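Local coordinates for protein pectinesterase 1 (Solanum lycopersicum, PDB 1XG2) that removes methyl esters from pectin in plant cell walls, a step that may prepare the walls for softening as the fruit ripens, at residues A[256-261]-A[279-284]; A[113-118]-A[141-146]. All coordinates share one frame; numbering follows the deposited sequence.

Interaction 1: residues A[256-261]-A[279-284]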
ATOM      1  N   THR A 256     -17.063   9.460   6.467  1.00 15.94           N
ATOM      2  CA  THR A 256     -16.774   8.025   6.310  1.00 15.35           C
ATOM      3  C   THR A 256     -15.307   7.640   6.557  1.00 14.71           C
ATOM      4  O   THR A 256     -15.005   6.471   6.794  1.00 12.88           O
ATOM      5  CB  THR A 256     -17.184   7.556   4.904  1.00 15.35           C
ATOM      6  OG1 THR A 256     -16.689   8.474   3.915  1.00 14.80           O
ATOM      7  CG2 THR A 256     -18.715   7.581   4.736  1.00 17.11           C
ATOM      8  N   LEU A 257     -14.398   8.609   6.467  1.00 13.85           N
ATOM      9  CA  LEU A 257     -13.012   8.372   6.855  1.00 13.93           C
ATOM     10  C   LEU A 257     -12.953   8.095   8.362  1.00 14.11           C
ATOM     11  O   LEU A 257     -13.892   8.414   9.112  1.00 14.48           O
ATOM     12  CB  LEU A 257     -12.115   9.567   6.456  1.00 14.03           C
ATOM     13  CG  LEU A 257     -12.385  10.929   7.128  1.00 13.62           C
ATOM     14  CD1 LEU A 257     -11.767  11.003   8.507  1.00 12.76           C
ATOM     15  CD2 LEU A 257     -11.863  12.056   6.261  1.00 14.49           C
ATOM     16  N   TYR A 258     -11.858   7.485   8.802  1.00 13.60           N
ATOM     17  CA  TYR A 258     -11.554   7.329  10.215  1.00 13.43           C
ATOM     18  C   TYR A 258     -10.109   7.750  10.438  1.00 13.47           C
ATOM     19  O   TYR A 258      -9.178   7.007  10.095  1.00 13.14           O
ATOM     20  CB  TYR A 258     -11.736   5.879  10.684  1.00 13.85           C
ATOM     21  CG  TYR A 258     -11.530   5.713  12.177  1.00 14.30           C
ATOM     22  CD1 TYR A 258     -10.256   5.493  12.714  1.00 15.45           C
ATOM     23  CD2 TYR A 258     -12.604   5.765  13.052  1.00 15.98           C
ATOM     24  CE1 TYR A 258     -10.065   5.341  14.088  1.00 16.00           C
ATOM     25  CE2 TYR A 258     -12.422   5.612  14.435  1.00 17.92           C
ATOM     26  CZ  TYR A 258     -11.155   5.399  14.938  1.00 18.29           C
ATOM     27  OH  TYR A 258     -10.970   5.258  16.293  1.00 21.65           O
ATOM     28  N   TYR A 259      -9.942   8.941  10.999  1.00 12.91           N
ATOM     29  CA  TYR A 259      -8.651   9.481  11.362  1.00 13.00           C
ATOM     30  C   TYR A 259      -8.606   9.616  12.874  1.00 13.69           C
ATOM     31  O   TYR A 259      -9.480  10.243  13.473  1.00 14.94           O
ATOM     32  CB  TYR A 259      -8.431  10.840  10.690  1.00 12.05           C
ATOM     33  CG  TYR A 259      -8.112  10.792   9.207  1.00 11.82           C
ATOM     34  CD1 TYR A 259      -7.824   9.593   8.558  1.00 11.32           C
ATOM     35  CD2 TYR A 259      -8.114  11.961   8.446  1.00 10.94           C
ATOM     36  CE1 TYR A 259      -7.544   9.561   7.205  1.00 11.56           C
ATOM     37  CE2 TYR A 259      -7.805  11.948   7.091  1.00 11.12           C
ATOM     38  CZ  TYR A 259      -7.529  10.744   6.473  1.00 12.07           C
ATOM     39  OH  TYR A 259      -7.241  10.731   5.139  1.00 12.08           O
ATOM     40  N   GLY A 260      -7.599   9.027  13.494  1.00 13.91           N
ATOM     41  CA  GLY A 260      -7.492   9.030  14.938  1.00 14.31           C
ATOM     42  C   GLY A 260      -6.138   9.465  15.419  1.00 14.32           C
ATOM     43  O   GLY A 260      -5.135   9.245  14.742  1.00 14.01           O
ATOM     44  N   GLU A 261      -6.121  10.093  16.594  1.00 14.42           N
ATOM     45  CA  GLU A 261      -4.902  10.398  17.320  1.00 14.97           C
ATOM     46  C   GLU A 261      -5.021   9.916  18.767  1.00 15.59           C
ATOM     47  O   GLU A 261      -6.032  10.177  19.425  1.00 15.38           O
ATOM     48  CB  GLU A 261      -4.611  11.895  17.279  1.00 14.98           C
ATOM     49  CG  GLU A 261      -4.186  12.388  15.903  1.00 14.94           C
ATOM     50  CD  GLU A 261      -4.070  13.902  15.830  1.00 14.80           C
ATOM     51  OE1 GLU A 261      -3.065  14.437  16.333  1.00 15.20           O
ATOM     52  OE2 GLU A 261      -4.979  14.554  15.268  1.00 14.85           O
ATOM     53  N   GLY A 279     -15.682  11.956  11.051  1.00 16.26           N
ATOM     54  CA  GLY A 279     -14.699  10.893  10.900  1.00 16.42           C
ATOM     55  C   GLY A 279     -13.394  11.084  11.647  1.00 16.48           C
ATOM     56  O   GLY A 279     -12.584  10.162  11.664  1.00 15.94           O
ATOM     57  N   TYR A 280     -13.172  12.269  12.232  1.00 16.36           N
ATOM     58  CA  TYR A 280     -11.996  12.522  13.046  1.00 16.64           C
ATOM     59  C   TYR A 280     -12.254  12.242  14.530  1.00 17.09           C
ATOM     60  O   TYR A 280     -13.247  12.700  15.097  1.00 16.76           O
ATOM     61  CB  TYR A 280     -11.487  13.965  12.903  1.00 16.82           C
ATOM     62  CG  TYR A 280     -10.367  14.224  13.878  1.00 16.20           C
ATOM     63  CD1 TYR A 280      -9.144  13.590  13.728  1.00 16.71           C
ATOM     64  CD2 TYR A 280     -10.549  15.044  14.983  1.00 16.26           C
ATOM     65  CE1 TYR A 280      -8.107  13.779  14.644  1.00 17.29           C
ATOM     66  CE2 TYR A 280      -9.519  15.248  15.907  1.00 16.53           C
ATOM     67  CZ  TYR A 280      -8.306  14.619  15.732  1.00 16.50           C
ATOM     68  OH  TYR A 280      -7.292  14.811  16.639  1.00 15.37           O
ATOM     69  N   HIS A 281     -11.324  11.535  15.160  1.00 17.06           N
ATOM     70  CA  HIS A 281     -11.475  11.091  16.537  1.00 17.98           C
ATOM     71  C   HIS A 281     -10.232  11.316  17.387  1.00 18.11           C
ATOM     72  O   HIS A 281      -9.162  10.795  17.089  1.00 16.24           O
ATOM     73  CB  HIS A 281     -11.818   9.605  16.558  1.00 18.41           C
ATOM     74  CG  HIS A 281     -13.073   9.279  15.822  1.00 20.25           C
ATOM     75  ND1 HIS A 281     -13.070   8.760  14.546  1.00 23.08           N
ATOM     76  CD2 HIS A 281     -14.372   9.435  16.163  1.00 22.15           C
ATOM     77  CE1 HIS A 281     -14.316   8.594  14.140  1.00 22.71           C
ATOM     78  NE2 HIS A 281     -15.125   8.994  15.104  1.00 23.97           N
ATOM     79  N   VAL A 282     -10.386  12.090  18.462  1.00 18.47           N
ATOM     80  CA  VAL A 282      -9.395  12.106  19.521  1.00 19.45           C
ATOM     81  C   VAL A 282      -9.654  10.842  20.324  1.00 20.03           C
ATOM     82  O   VAL A 282     -10.699  10.717  20.964  1.00 21.05           O
ATOM     83  CB  VAL A 282      -9.520  13.367  20.423  1.00 19.65           C
ATOM     84  CG1 VAL A 282      -8.407  13.390  21.478  1.00 20.15           C
ATOM     85  CG2 VAL A 282      -9.504  14.636  19.568  1.00 20.41           C
ATOM     86  N   ILE A 283      -8.740   9.883  20.248  1.00 20.23           N
ATOM     87  CA  ILE A 283      -8.886   8.622  20.950  1.00 20.42           C
ATOM     88  C   ILE A 283      -8.267   8.714  22.348  1.00 21.29           C
ATOM     89  O   ILE A 283      -7.073   8.989  22.483  1.00 21.12           O
ATOM     90  CB  ILE A 283      -8.229   7.470  20.156  1.00 20.06           C
ATOM     91  CG1 ILE A 283      -8.778   7.402  18.721  1.00 19.29           C
ATOM     92  CG2 ILE A 283      -8.469   6.131  20.874  1.00 20.00           C
ATOM     93  CD1 ILE A 283      -7.990   6.439  17.817  1.00 19.05           C
ATOM     94  N   THR A 284      -9.091   8.493  23.376  1.00 22.07           N
ATOM     95  CA  THR A 284      -8.629   8.376  24.765  1.00 23.28           C
ATOM     96  C   THR A 284      -8.702   6.938  25.296  1.00 23.29           C
ATOM     97  O   THR A 284      -7.965   6.565  26.216  1.00 24.45           O
ATOM     98  CB  THR A 284      -9.462   9.301  25.689  1.00 23.61           C
ATOM     99  OG1 THR A 284     -10.860   9.011  25.543  1.00 24.28           O
ATOM    100  CG2 THR A 284      -9.333  10.762  25.264  1.00 24.02           C
TER
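Tyr259, Gly260 and Glu261 pair with Tyr280, His281 and Val282 as parallel strands, the two short segments coming within 4.7 Å of each other with their directions 27° apart. Four backbone hydrogen bonds join them, from Tyr259 N to Gly279 O, His281 N to Tyr259 O, Glu261 N to His281 O and Ile283 N to Glu261 O. On the face that carries His281, Tyr258 holds its CG anti to the backbone N (chi1 -176°), which lays the phenol beside the imidazole. The two rings are nearly parallel but slid apart, with Tyr258 CE2 3.2 Å from His281 ND1. Further along, Tyr258 OH reaches Ile283 CD1 at 3.5 Å. The same methyl lies 3.9 Å from Gly260 CA, where a beta carbon would collide with it. This pairing closes one end of the longest parallel sheet of the right-handed beta-helix, the fold of the pectinesterase catalytic domain: strand 280-283 is the outermost within the chain, and strand 228-232 flanks 258-262 on its other edge. The opposite face holds Tyr259, Glu261 and Tyr280. Tyr280 OH donates to Glu261 OE2 over 2.7 Å, meeting the oxygen from 60° above the carboxylate plane. That oxygen is also gripped by a salt bridge from Arg274 NE and a hydrogen bond from Trp245 NE1, so three donors converge on it and would probably stabilise the negative charge of the carboxylate. CD1 of the Tyr280 ring also stands 3.4 Å from Tyr259 O. Leu257 CD1 sits over the rim of the Tyr259 ring and touches Gly279 O at 3.4 Å. Tyr259 itself stacks on Trp245, bonds through OH to Ser227 OG, and lies about 5 Å, side chain to side chain, from Arg221, a probable substrate-binding residue.

Interaction 2: residues A[113-118]-A[141-146]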
ATOM      1  N   LEU A 113       9.753   4.196  -3.422  1.00  9.10           N
ATOM      2  CA  LEU A 113       9.480   2.791  -3.160  1.00  9.13           C
ATOM      3  C   LEU A 113       7.995   2.463  -3.272  1.00  9.11           C
ATOM      4  O   LEU A 113       7.159   3.112  -2.643  1.00  9.07           O
ATOM      5  CB  LEU A 113       9.952   2.432  -1.754  1.00  8.91           C
ATOM      6  CG  LEU A 113       9.693   1.008  -1.255  1.00  9.71           C
ATOM      7  CD1 LEU A 113      10.520  -0.009  -2.017  1.00 10.44           C
ATOM      8  CD2 LEU A 113       9.990   0.949   0.233  1.00 11.24           C
ATOM      9  N   ARG A 114       7.677   1.428  -4.039  1.00  8.91           N
ATOM     10  CA  ARG A 114       6.347   0.828  -4.001  1.00  9.16           C
ATOM     11  C   ARG A 114       6.433  -0.578  -3.437  1.00  9.08           C
ATOM     12  O   ARG A 114       7.229  -1.398  -3.885  1.00  7.78           O
ATOM     13  CB  ARG A 114       5.686   0.796  -5.370  1.00  9.40           C
ATOM     14  CG  ARG A 114       4.429  -0.067  -5.416  1.00 10.16           C
ATOM     15  CD  ARG A 114       3.572   0.177  -6.639  1.00 12.23           C
ATOM     16  NE  ARG A 114       4.289  -0.132  -7.874  1.00 12.22           N
ATOM     17  CZ  ARG A 114       4.531  -1.364  -8.333  1.00 12.72           C
ATOM     18  NH1 ARG A 114       4.113  -2.440  -7.680  1.00 13.03           N
ATOM     19  NH2 ARG A 114       5.195  -1.517  -9.475  1.00 12.78           N
ATOM     20  N   VAL A 115       5.596  -0.850  -2.447  1.00  9.15           N
ATOM     21  CA  VAL A 115       5.487  -2.182  -1.886  1.00  9.34           C
ATOM     22  C   VAL A 115       4.051  -2.676  -1.993  1.00  9.79           C
ATOM     23  O   VAL A 115       3.131  -2.008  -1.534  1.00  9.15           O
ATOM     24  CB  VAL A 115       5.946  -2.192  -0.432  1.00  9.73           C
ATOM     25  CG1 VAL A 115       5.891  -3.593   0.133  1.00 11.76           C
ATOM     26  CG2 VAL A 115       7.381  -1.617  -0.316  1.00 10.16           C
ATOM     27  N   GLY A 116       3.886  -3.841  -2.617  1.00  9.88           N
ATOM     28  CA  GLY A 116       2.642  -4.606  -2.630  1.00 10.23           C
ATOM     29  C   GLY A 116       2.908  -6.066  -2.269  1.00 10.60           C
ATOM     30  O   GLY A 116       2.258  -6.967  -2.788  1.00 10.90           O
ATOM     31  N   ALA A 117       3.863  -6.273  -1.359  1.00 10.37           N
ATOM     32  CA  ALA A 117       4.320  -7.571  -0.907  1.00 10.42           C
ATOM     33  C   ALA A 117       3.790  -7.810   0.491  1.00 10.46           C
ATOM     34  O   ALA A 117       4.003  -7.003   1.401  1.00 10.71           O
ATOM     35  CB  ALA A 117       5.851  -7.621  -0.885  1.00 10.75           C
ATOM     36  N   ASP A 118       3.091  -8.913   0.661  1.00 10.31           N
ATOM     37  CA  ASP A 118       2.575  -9.284   1.959  1.00 10.77           C
ATOM     38  C   ASP A 118       3.685  -9.771   2.879  1.00 10.79           C
ATOM     39  O   ASP A 118       4.637 -10.419   2.430  1.00 10.64           O
ATOM     40  CB  ASP A 118       1.515 -10.357   1.802  1.00 10.88           C
ATOM     41  CG  ASP A 118       0.766 -10.622   3.082  1.00 11.18           C
ATOM     42  OD1 ASP A 118       0.329  -9.660   3.734  1.00  8.82           O
ATOM     43  OD2 ASP A 118       0.541 -11.770   3.500  1.00 11.65           O
ATOM     44  N   GLN A 141       2.420  -4.776   5.754  1.00  8.42           N
ATOM     45  CA  GLN A 141       3.764  -4.201   5.728  1.00  8.59           C
ATOM     46  C   GLN A 141       4.133  -3.625   7.100  1.00  7.98           C
ATOM     47  O   GLN A 141       3.287  -3.098   7.814  1.00  8.23           O
ATOM     48  CB  GLN A 141       3.868  -3.106   4.657  1.00  8.75           C
ATOM     49  CG  GLN A 141       3.284  -3.493   3.304  1.00  8.80           C
ATOM     50  CD  GLN A 141       3.352  -2.405   2.246  1.00  9.93           C
ATOM     51  OE1 GLN A 141       2.667  -2.498   1.216  1.00 11.20           O
ATOM     52  NE2 GLN A 141       4.167  -1.402   2.472  1.00  5.39           N
ATOM     53  N   PHE A 142       5.410  -3.736   7.434  1.00  7.76           N
ATOM     54  CA  PHE A 142       5.970  -3.202   8.660  1.00  8.30           C
ATOM     55  C   PHE A 142       7.219  -2.406   8.314  1.00  8.28           C
ATOM     56  O   PHE A 142       8.141  -2.926   7.660  1.00  8.33           O
ATOM     57  CB  PHE A 142       6.318  -4.348   9.604  1.00  8.18           C
ATOM     58  CG  PHE A 142       6.830  -3.914  10.951  1.00  8.05           C
ATOM     59  CD1 PHE A 142       6.054  -3.150  11.803  1.00  9.95           C
ATOM     60  CD2 PHE A 142       8.096  -4.306  11.376  1.00  9.68           C
ATOM     61  CE1 PHE A 142       6.553  -2.759  13.041  1.00 11.45           C
ATOM     62  CE2 PHE A 142       8.585  -3.931  12.630  1.00  9.39           C
ATOM     63  CZ  PHE A 142       7.824  -3.157  13.443  1.00  9.97           C
ATOM     64  N   TYR A 143       7.234  -1.159   8.771  1.00  8.48           N
ATOM     65  CA  TYR A 143       8.352  -0.246   8.630  1.00  9.06           C
ATOM     66  C   TYR A 143       8.913   0.046  10.013  1.00  9.48           C
ATOM     67  O   TYR A 143       8.179   0.425  10.913  1.00  9.80           O
ATOM     68  CB  TYR A 143       7.915   1.064   7.964  1.00  9.39           C
ATOM     69  CG  TYR A 143       7.517   0.852   6.529  1.00  8.13           C
ATOM     70  CD1 TYR A 143       6.291   0.255   6.204  1.00  9.26           C
ATOM     71  CD2 TYR A 143       8.346   1.240   5.491  1.00  8.08           C
ATOM     72  CE1 TYR A 143       5.916   0.049   4.885  1.00  8.20           C
ATOM     73  CE2 TYR A 143       7.980   1.023   4.156  1.00  8.26           C
ATOM     74  CZ  TYR A 143       6.774   0.408   3.869  1.00  8.23           C
ATOM     75  OH  TYR A 143       6.406   0.174   2.559  1.00  9.04           O
ATOM     76  N   ARG A 144      10.215  -0.130  10.163  1.00  9.83           N
ATOM     77  CA  ARG A 144      10.877  -0.017  11.451  1.00 10.18           C
ATOM     78  C   ARG A 144      12.193   0.726  11.308  1.00 10.19           C
ATOM     79  O   ARG A 144      12.977   0.453  10.397  1.00  9.65           O
ATOM     80  CB  ARG A 144      11.117  -1.414  12.010  1.00 10.55           C
ATOM     81  CG  ARG A 144      11.855  -1.479  13.332  1.00 11.68           C
ATOM     82  CD  ARG A 144      11.062  -0.994  14.544  1.00 12.65           C
ATOM     83  NE  ARG A 144      11.945  -0.897  15.706  1.00 12.68           N
ATOM     84  CZ  ARG A 144      11.583  -1.085  16.971  1.00 13.13           C
ATOM     85  NH1 ARG A 144      10.322  -1.355  17.305  1.00 12.36           N
ATOM     86  NH2 ARG A 144      12.501  -0.985  17.925  1.00 13.82           N
ATOM     87  N   ASP A 145      12.450   1.636  12.250  1.00 11.05           N
ATOM     88  CA  ASP A 145      13.728   2.332  12.354  1.00 11.75           C
ATOM     89  C   ASP A 145      14.145   3.019  11.047  1.00 11.71           C
ATOM     90  O   ASP A 145      15.325   3.073  10.717  1.00 11.63           O
ATOM     91  CB  ASP A 145      14.820   1.356  12.801  1.00 12.63           C
ATOM     92  CG  ASP A 145      14.649   0.894  14.243  1.00 15.34           C
ATOM     93  OD1 ASP A 145      15.333  -0.078  14.624  1.00 19.43           O
ATOM     94  OD2 ASP A 145      13.872   1.431  15.059  1.00 16.64           O
ATOM     95  N   SER A 146      13.169   3.532  10.301  1.00 11.52           N
ATOM     96  CA  SER A 146      13.433   4.039   8.961  1.00 11.37           C
ATOM     97  C   SER A 146      13.164   5.540   8.889  1.00 11.52           C
ATOM     98  O   SER A 146      12.511   6.114   9.755  1.00 11.07           O
ATOM     99  CB  SER A 146      12.591   3.271   7.931  1.00 11.93           C
ATOM    100  OG  SER A 146      13.039   1.923   7.798  1.00 10.81           O
TER
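Gln141 and Tyr143 both turn CG anti to their carbonyl carbons (chi1 -47° and -67°), which lets the ends of an extended amide chain and a phenol ring come up to Val115. The residues face one another across the interior of the parallel beta-helix: strands 113-115 and 140-144 belong to different sheets, the axes of 113-115 and 141-144 come no closer than 10.6 Å, and side chains bridge the distance between them. Val115 fills the middle. Its CG1 packs 3.5 Å from Gln141 CD as the two side chains slide past each other in opposite directions, while CG2 meets Tyr143 OH tip to tip, also at 3.5 Å. The aliphatic part of Gln141 reaches the turn that follows the first strand, with CG 4.1 Å from Ala117 O, an oxygen that accepts a hydrogen bond from Ser120 OG. An alanine in place of Gln141 would probably open a gap beside Val115 CG1 and leave this valine freer to shift against Tyr143. Residues of neighbouring coils hold the ends of the group in place: the Tyr143 ring stacks on Phe163 and touches Leu134 and Ile122, and Gln141 packs against Ala136 and Val161. Tyr143 is thus fixed by an aromatic partner from the next strand of its own sheet as well as by aliphatic groups from across the core. At the end of the first segment Asp118 turns away from the contact; its OD2 forms a salt bridge with Arg140 NH2 and is hydrogen-bonded to Tyr104 OH of the bound pectinesterase inhibitor chain. Back inside, the second aliphatic contact of the tyrosine comes from Leu113, whose CD2 approaches at the ring edge, close to its plane, 4.3 Å from Tyr143 OH and 4.4 Å from Tyr143 CE2.

How the interactions relate
Interaction 2 precedes interaction 1 along the chain, and both lie in the pectinesterase catalytic part of the protein. Their centres are 24 Å apart and their nearest atoms about 16 Å, so they do not touch. The long parallel sheet connects them: strand 140-144 of interaction 2 is separated from strand 258-262 of interaction 1 by strands 160-164, 194-198 and 228-232. Interaction 2 ties two different sheets together through side chains in the core, near the middle of the beta-helix, whereas interaction 1 adds the last strand of the long sheet by backbone pairing at its far end.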